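Local coordinates for centrosomal protein 120 (PDB 6EWH) that probably takes part in building centrioles and cilia, the chain described here being its second C2 domain, at residues A[64-68]-A[69-73]; A[98-101]-A[102-106]; A[21-24]-A[25-28]. The protein carries 1 engineered substitution. All coordinates share one frame; numbering follows the deposited sequence. Where two conformers were deposited one is given.

Contact 1: A[64-68]-A[69-73]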
loop_
_atom_site.group_PDB
_atom_site.type_symbol
_atom_site.label_atom_id
_atom_site.label_comp_id
_atom_site.label_asym_id
_atom_site.label_seq_id
_atom_site.Cartn_x
_atom_site.Cartn_y
_atom_site.Cartn_z
ATOM N N TYR A 64 4.473 -4.055 -2.957
ATOM C CA TYR A 64 4.866 -2.696 -2.628
ATOM C C TYR A 64 6.044 -2.724 -1.678
ATOM O O TYR A 64 6.310 -3.730 -1.015
ATOM C CB TYR A 64 3.718 -1.874 -2.040
ATOM C CG TYR A 64 3.018 -2.509 -0.866
ATOM C CD1 TYR A 64 1.946 -3.363 -1.070
ATOM C CD2 TYR A 64 3.401 -2.223 0.442
ATOM C CE1 TYR A 64 1.281 -3.945 0.013
ATOM C CE2 TYR A 64 2.743 -2.777 1.509
ATOM C CZ TYR A 64 1.690 -3.635 1.300
ATOM O OH TYR A 64 1.036 -4.206 2.367
ATOM N N SER A 65 6.752 -1.599 -1.632
ATOM C CA SER A 65 7.851 -1.393 -0.707
ATOM C C SER A 65 7.354 -0.497 0.423
ATOM O O SER A 65 6.927 0.633 0.174
ATOM C CB SER A 65 9.009 -0.723 -1.443
ATOM O OG SER A 65 10.102 -0.531 -0.573
ATOM N N LEU A 66 7.400 -1.004 1.654
ATOM C CA LEU A 66 6.957 -0.256 2.827
ATOM C C LEU A 66 8.182 0.006 3.691
ATOM O O LEU A 66 8.731 -0.923 4.291
ATOM C CB LEU A 66 5.881 -1.026 3.597
ATOM C CG LEU A 66 5.326 -0.336 4.855
ATOM C CD1 LEU A 66 4.628 0.964 4.526
ATOM C CD2 LEU A 66 4.378 -1.260 5.580
ATOM N N LEU A 67 8.616 1.262 3.723
ATOM C CA LEU A 67 9.838 1.672 4.418
ATOM C C LEU A 67 11.020 0.753 4.093
ATOM O O LEU A 67 11.748 0.291 4.975
ATOM C CB LEU A 67 9.621 1.806 5.926
ATOM C CG LEU A 67 8.559 2.813 6.369
ATOM C CD1 LEU A 67 8.572 2.964 7.882
ATOM C CD2 LEU A 67 8.739 4.151 5.690
ATOM N N GLY A 68 11.193 0.464 2.806
ATOM C CA GLY A 68 12.303 -0.366 2.380
ATOM C C GLY A 68 12.100 -1.859 2.520
ATOM O O GLY A 68 13.033 -2.626 2.254
ATOM N N ASN A 69 10.916 -2.303 2.923
ATOM C CA ASN A 69 10.611 -3.724 3.023
ATOM C C ASN A 69 9.793 -4.156 1.814
ATOM O O ASN A 69 8.732 -3.585 1.551
ATOM C CB ASN A 69 9.802 -3.998 4.288
ATOM C CG ASN A 69 10.586 -3.711 5.543
ATOM O OD1 ASN A 69 11.392 -4.531 5.972
ATOM N ND2 ASN A 69 10.376 -2.533 6.125
ATOM N N ASP A 70 10.272 -5.174 1.097
ATOM C CA ASP A 70 9.541 -5.688 -0.059
ATOM C C ASP A 70 8.407 -6.576 0.433
ATOM O O ASP A 70 8.641 -7.532 1.179
ATOM C CB ASP A 70 10.463 -6.489 -0.978
ATOM C CG ASP A 70 11.444 -5.608 -1.738
ATOM O OD1 ASP A 70 11.106 -4.449 -2.050
ATOM O OD2 ASP A 70 12.565 -6.080 -2.017
ATOM N N ILE A 71 7.183 -6.252 0.027
ATOM C CA ILE A 71 5.993 -6.959 0.474
ATOM C C ILE A 71 5.244 -7.481 -0.745
ATOM O O ILE A 71 4.999 -6.740 -1.699
ATOM C CB ILE A 71 5.119 -6.051 1.357
ATOM C CG1 ILE A 71 5.882 -5.735 2.653
ATOM C CG2 ILE A 71 3.754 -6.696 1.622
ATOM C CD1 ILE A 71 5.315 -4.607 3.463
ATOM N N THR A 72 4.891 -8.762 -0.712
ATOM C CA THR A 72 4.040 -9.357 -1.730
ATOM C C THR A 72 2.821 -9.965 -1.059
ATOM O O THR A 72 2.914 -10.528 0.038
ATOM C CB THR A 72 4.744 -10.444 -2.549
ATOM O OG1 THR A 72 5.136 -11.521 -1.693
ATOM C CG2 THR A 72 5.978 -9.882 -3.264
ATOM N N SER A 73 1.687 -9.877 -1.736
ATOM C CA SER A 73 0.452 -10.432 -1.210
ATOM C C SER A 73 0.217 -11.856 -1.716
ATOM O O SER A 73 0.941 -12.379 -2.569
ATOM C CB SER A 73 -0.726 -9.534 -1.577
ATOM O OG SER A 73 -1.067 -9.681 -2.953
HETATM O O HOH W 1 12.050 -2.200 -0.953
#

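Contact 2: A[98-101]-A[102-106]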
loop_
_atom_site.group_PDB
_atom_site.type_symbol
_atom_site.label_atom_id
_atom_site.label_comp_id
_atom_site.label_asym_id
_atom_site.label_seq_id
_atom_site.Cartn_x
_atom_site.Cartn_y
_atom_site.Cartn_z
ATOM N N GLN A 98 5.800 13.417 17.056
ATOM C CA GLN A 98 6.126 14.529 16.173
ATOM C C GLN A 98 7.107 14.115 15.092
ATOM O O GLN A 98 6.956 14.509 13.931
ATOM C CB GLN A 98 6.712 15.682 16.980
ATOM C CG GLN A 98 5.704 16.410 17.811
ATOM C CD GLN A 98 6.347 17.432 18.719
ATOM O OE1 GLN A 98 7.225 17.099 19.523
ATOM N NE2 GLN A 98 5.925 18.688 18.598
ATOM N N ILE A 99 8.140 13.359 15.460
ATOM C CA ILE A 99 9.171 13.009 14.493
ATOM C C ILE A 99 8.625 12.051 13.445
ATOM O O ILE A 99 8.903 12.191 12.245
ATOM C CB ILE A 99 10.422 12.473 15.212
ATOM C CG1 ILE A 99 11.127 13.619 15.940
ATOM C CG2 ILE A 99 11.388 11.863 14.224
ATOM C CD1 ILE A 99 11.598 14.707 15.010
ATOM N N LEU A 100 7.816 11.077 13.870
ATOM C CA LEU A 100 7.262 10.128 12.916
ATOM C C LEU A 100 6.262 10.801 11.985
ATOM O O LEU A 100 6.256 10.539 10.776
ATOM C CB LEU A 100 6.623 8.963 13.676
ATOM C CG LEU A 100 6.041 7.840 12.816
ATOM C CD1 LEU A 100 7.062 7.381 11.783
ATOM C CD2 LEU A 100 5.603 6.668 13.699
ATOM N N LYS A 101 5.411 11.674 12.533
ATOM C CA LYS A 101 4.464 12.403 11.701
ATOM C C LYS A 101 5.196 13.243 10.661
ATOM O O LYS A 101 4.833 13.242 9.479
ATOM C CB LYS A 101 3.562 13.258 12.593
ATOM C CG LYS A 101 2.361 13.907 11.917
ATOM C CD LYS A 101 1.582 14.760 12.925
ATOM C CE LYS A 101 0.266 15.296 12.360
ATOM N NZ LYS A 101 0.443 16.268 11.239
ATOM N N ALA A 102 6.261 13.935 11.077
ATOM C CA ALA A 102 7.067 14.699 10.131
ATOM C C ALA A 102 7.711 13.785 9.094
ATOM O O ALA A 102 7.678 14.070 7.891
ATOM C CB ALA A 102 8.129 15.496 10.887
ATOM N N PHE A 103 8.280 12.663 9.544
ATOM C CA PHE A 103 8.885 11.704 8.624
ATOM C C PHE A 103 7.887 11.257 7.564
ATOM O O PHE A 103 8.176 11.309 6.365
ATOM C CB PHE A 103 9.412 10.501 9.409
ATOM C CG PHE A 103 9.840 9.338 8.551
ATOM C CD1 PHE A 103 11.072 9.334 7.924
ATOM C CD2 PHE A 103 9.016 8.225 8.405
ATOM C CE1 PHE A 103 11.472 8.245 7.151
ATOM C CE2 PHE A 103 9.411 7.144 7.626
ATOM C CZ PHE A 103 10.640 7.156 7.005
ATOM N N LEU A 104 6.699 10.818 7.987
ATOM C CA LEU A 104 5.721 10.336 7.015
ATOM C C LEU A 104 5.267 11.444 6.076
ATOM O O LEU A 104 5.052 11.203 4.881
ATOM C CB LEU A 104 4.531 9.705 7.727
ATOM C CG LEU A 104 4.889 8.394 8.409
ATOM C CD1 LEU A 104 3.726 7.926 9.255
ATOM C CD2 LEU A 104 5.258 7.341 7.375
ATOM N N SER A 105 5.104 12.666 6.600
ATOM C CA SER A 105 4.721 13.791 5.754
ATOM C C SER A 105 5.737 14.036 4.650
ATOM O O SER A 105 5.380 14.600 3.608
ATOM C CB SER A 105 4.516 15.058 6.598
ATOM O OG SER A 105 5.750 15.679 6.934
ATOM N N GLN A 106 6.984 13.598 4.841
ATOM C CA GLN A 106 8.051 13.798 3.872
ATOM C C GLN A 106 8.268 12.598 2.958
ATOM O O GLN A 106 9.130 12.657 2.077
ATOM C CB GLN A 106 9.357 14.139 4.598
ATOM C CG GLN A 106 9.264 15.381 5.484
ATOM C CD GLN A 106 10.423 15.488 6.459
ATOM O OE1 GLN A 106 11.429 14.789 6.315
ATOM N NE2 GLN A 106 10.289 16.362 7.460
#

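Contact 3: A[21-24]-A[25-28]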
loop_
_atom_site.group_PDB
_atom_site.type_symbol
_atom_site.label_atom_id
_atom_site.label_comp_id
_atom_site.label_asym_id
_atom_site.label_seq_id
_atom_site.Cartn_x
_atom_site.Cartn_y
_atom_site.Cartn_z
ATOM N N VAL A 21 13.057 5.753 14.007
ATOM C CA VAL A 21 12.915 7.028 13.309
ATOM C C VAL A 21 13.162 8.145 14.314
ATOM O O VAL A 21 12.401 8.307 15.278
ATOM C CB VAL A 21 11.537 7.180 12.644
ATOM C CG1 VAL A 21 11.444 8.537 11.936
ATOM C CG2 VAL A 21 11.293 6.045 11.664
ATOM N N GLY A 22 14.226 8.908 14.096
ATOM C CA GLY A 22 14.615 9.943 15.022
ATOM C C GLY A 22 15.658 9.436 15.995
ATOM O O GLY A 22 15.917 8.232 16.088
ATOM N N PRO A 23 16.284 10.350 16.737
ATOM C CA PRO A 23 17.325 9.934 17.688
ATOM C C PRO A 23 16.763 8.978 18.729
ATOM O O PRO A 23 15.708 9.223 19.323
ATOM C CB PRO A 23 17.795 11.254 18.310
ATOM C CG PRO A 23 16.677 12.216 18.074
ATOM C CD PRO A 23 16.024 11.797 16.784
ATOM N N ALA A 24 17.481 7.870 18.942
ATOM C CA ALA A 24 16.965 6.774 19.755
ATOM C C ALA A 24 16.767 7.150 21.217
ATOM O O ALA A 24 15.982 6.494 21.912
ATOM C CB ALA A 24 17.875 5.547 19.632
ATOM N N ASP A 25 17.466 8.172 21.714
ATOM C CA ASP A 25 17.294 8.548 23.112
ATOM C C ASP A 25 16.071 9.430 23.324
ATOM O O ASP A 25 15.523 9.471 24.432
ATOM C CB ASP A 25 18.553 9.260 23.625
ATOM C CG ASP A 25 18.998 10.393 22.715
ATOM O OD1 ASP A 25 19.015 10.200 21.481
ATOM O OD2 ASP A 25 19.334 11.480 23.234
ATOM N N LEU A 26 15.634 10.144 22.286
ATOM C CA LEU A 26 14.522 11.076 22.406
ATOM C C LEU A 26 13.220 10.528 21.849
ATOM O O LEU A 26 12.154 11.056 22.183
ATOM C CB LEU A 26 14.843 12.378 21.658
ATOM C CG LEU A 26 16.066 13.132 22.169
ATOM C CD1 LEU A 26 16.297 14.375 21.331
ATOM C CD2 LEU A 26 15.875 13.487 23.637
ATOM N N CYS A 27 13.292 9.487 21.026
ATOM C CA CYS A 27 12.159 8.980 20.252
ATOM C C CYS A 27 12.035 7.492 20.578
ATOM O O CYS A 27 12.628 6.639 19.911
ATOM C CB CYS A 27 12.411 9.246 18.769
ATOM S SG CYS A 27 12.627 11.009 18.359
ATOM N N THR A 28 11.252 7.189 21.617
ATOM C CA THR A 28 11.271 5.879 22.260
ATOM C C THR A 28 9.913 5.178 22.298
ATOM O O THR A 28 9.794 4.130 22.944
ATOM C CB THR A 28 11.782 6.026 23.693
ATOM O OG1 THR A 28 10.801 6.732 24.461
ATOM C CG2 THR A 28 13.086 6.814 23.707
#

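Contact 1: A[64-68]-A[69-73]
Two N-H groups of one residue grip the carbonyl O of Leu66: the backbone N of Asn69 at 2.9 Å and its side-chain ND2, also at 2.9 Å. ND2 comes nearly along the C=O axis, whereas the backbone N lies well above the carbonyl plane, so the two donors approach from different directions. Asn69 reaches back because its CG stands beside the backbone N (chi1 -65°), and the oxygen lies close to its amide plane. With an alanine here, the Leu66 carbonyl would probably keep only the off-plane backbone N-H across the turn. Leu66 N returns a bond to Asn69 O, and Tyr64 and Ile71 form a second hydrogen-bonded pair through Ile71 N to Tyr64 O (2.9 Å) and Tyr64 N to Ile71 O (3.0 Å). On the face of Ser65 and Asp70 a water bridges their OG and OD1, the latter also bound by Tyr63 OH; polar residues suit this wetter side. On the face of Tyr64 and Leu66, branched Ile71 lays CG2 over the Tyr64 ring in a CH-pi contact, 4.1 Å from the centroid, while CD1 meets Leu66 CB at 3.6 Å. Leu67 and Gly68 turn the chain with positive phi angles; at Gly68 a CB would jam against the preceding carbonyl. This is a two-residue beta hairpin with a type I' turn, joining strands 60-66 and 69-72 at the edge of the four-stranded sheet.

Contact 2: A[98-101]-A[102-106]
Ala102, Phe103, Leu104 and Ser105 each donate their backbone N-H to the carbonyl four residues earlier, those of Gln98, Ile99, Leu100 and Lys101. These are the regular i to i+4 bonds of an alpha helix. Ala102 N lies 3.0 Å from Gln98 O. The bond from Leu104 N to Leu100 O, 2.8 Å long, is also nearly straight, with 170° at its hydrogen. Near the C-terminal end Ser105 adds a bond of its own: OG donates to Ala102 O at 2.7 Å, folding back on the preceding turn. Its first torsion, 79°, places OG between the backbone N and the carbonyl carbon, within reach of the carbonyl three residues back; a short hydroxyl side chain suits this exposed last turn.

The side-chain contact is carried by Leu100. With CG anti to its backbone N (chi1 -178°), the leucine swings CD1 to the side where Phe103 and Leu104 follow, and this methyl serves two partners at once: Phe103 CD2 at 4.0 Å and Leu104 CG at 4.1 Å. Leu100 and Leu104, one turn apart, run alongside each other and point the same way, whereas the Phe103 side chain slants across Leu100. Leucine and phenylalanine fit here because this flank is buried.

Helix 97-105 presses that flank on the beta strands. Leu100 touches Phe31, Ile93, Ser95 and Leu178, and Leu104 touches Leu33 and Leu178, so strands 29-41, 87-95 and 171-180 of the six-stranded sheet all meet it, while Phe103 reaches loop residue Leu8.

Contact 3: A[21-24]-A[25-28]
Pro23 O is gripped by two backbone N-H groups, Leu26 N at 3.1 Å and Cys27 N at 3.0 Å. Neither bond is straight: the first bends to 141° at the hydrogen, with its donor standing well above the carbonyl plane, and the second, at 129°, is weak. Sharing one oxygen in this way curls the chain tightly, as Ala24 and Asp25 adopt the backbone angles of a type I beta turn running from Pro23 to Leu26, and the weak bond to Cys27 extends the curl by one residue. Proline suits the first position of the turn, which contributes its carbonyl and needs no N-H for the turn's bond, and its ring keeps phi fixed. From that ring, CG meets Leu26 CD1 at 3.9 Å, the two side chains slanting across each other, and CD meets Cys27 SG at 3.8 Å. The sulfur gets there because it sits beside its own backbone N (chi1 -59°), pointing back to the earlier limb.

The turn belongs to the loop that carries the chain from strand 18-21 to strand 29-41 in this C2 domain, passing the end of strand 87-95, which lies between them in the sheet. Ser95 OG bonds to Val21 O and Arg94 NH1 to Ala24 O, fastening the loop to that strand, while Gln20 NE2 bonds to the carbonyls of both Gly22 and Cys27. Gly22 has a positive phi, at which a CB would jam against the carbonyl O of Val21, reason enough for glycine; it would also run into Cys27 SG, which packs close here. Asp25 OD1 lies 3.6 Å from Pro23 CB, and the methyl CG2 of Thr28 comes to 3.4 Å from Ala24 O.

Along the chain contact 3 comes first, then contact 1, then contact 2, yet in space contact 2 touches both of the others. The centres of contacts 2 and 3 are about 13 Å apart: Ile99 CG1 packs on Cys27 SG at 3.9 Å, and Phe103 CB on Val21 CG1 at 3.8 Å. The same phenylalanine reaches the hairpin, where its CE2 meets Leu67 CD2 at 3.6 Å although the centres of contacts 1 and 2 are about 19 Å apart. Contacts 1 and 3 do not touch, their nearest atoms being about 6 Å apart. Phe103 thus links residues 64-73 of the four-stranded sheet with residues 21-28, the loop between two strands of the six-stranded one.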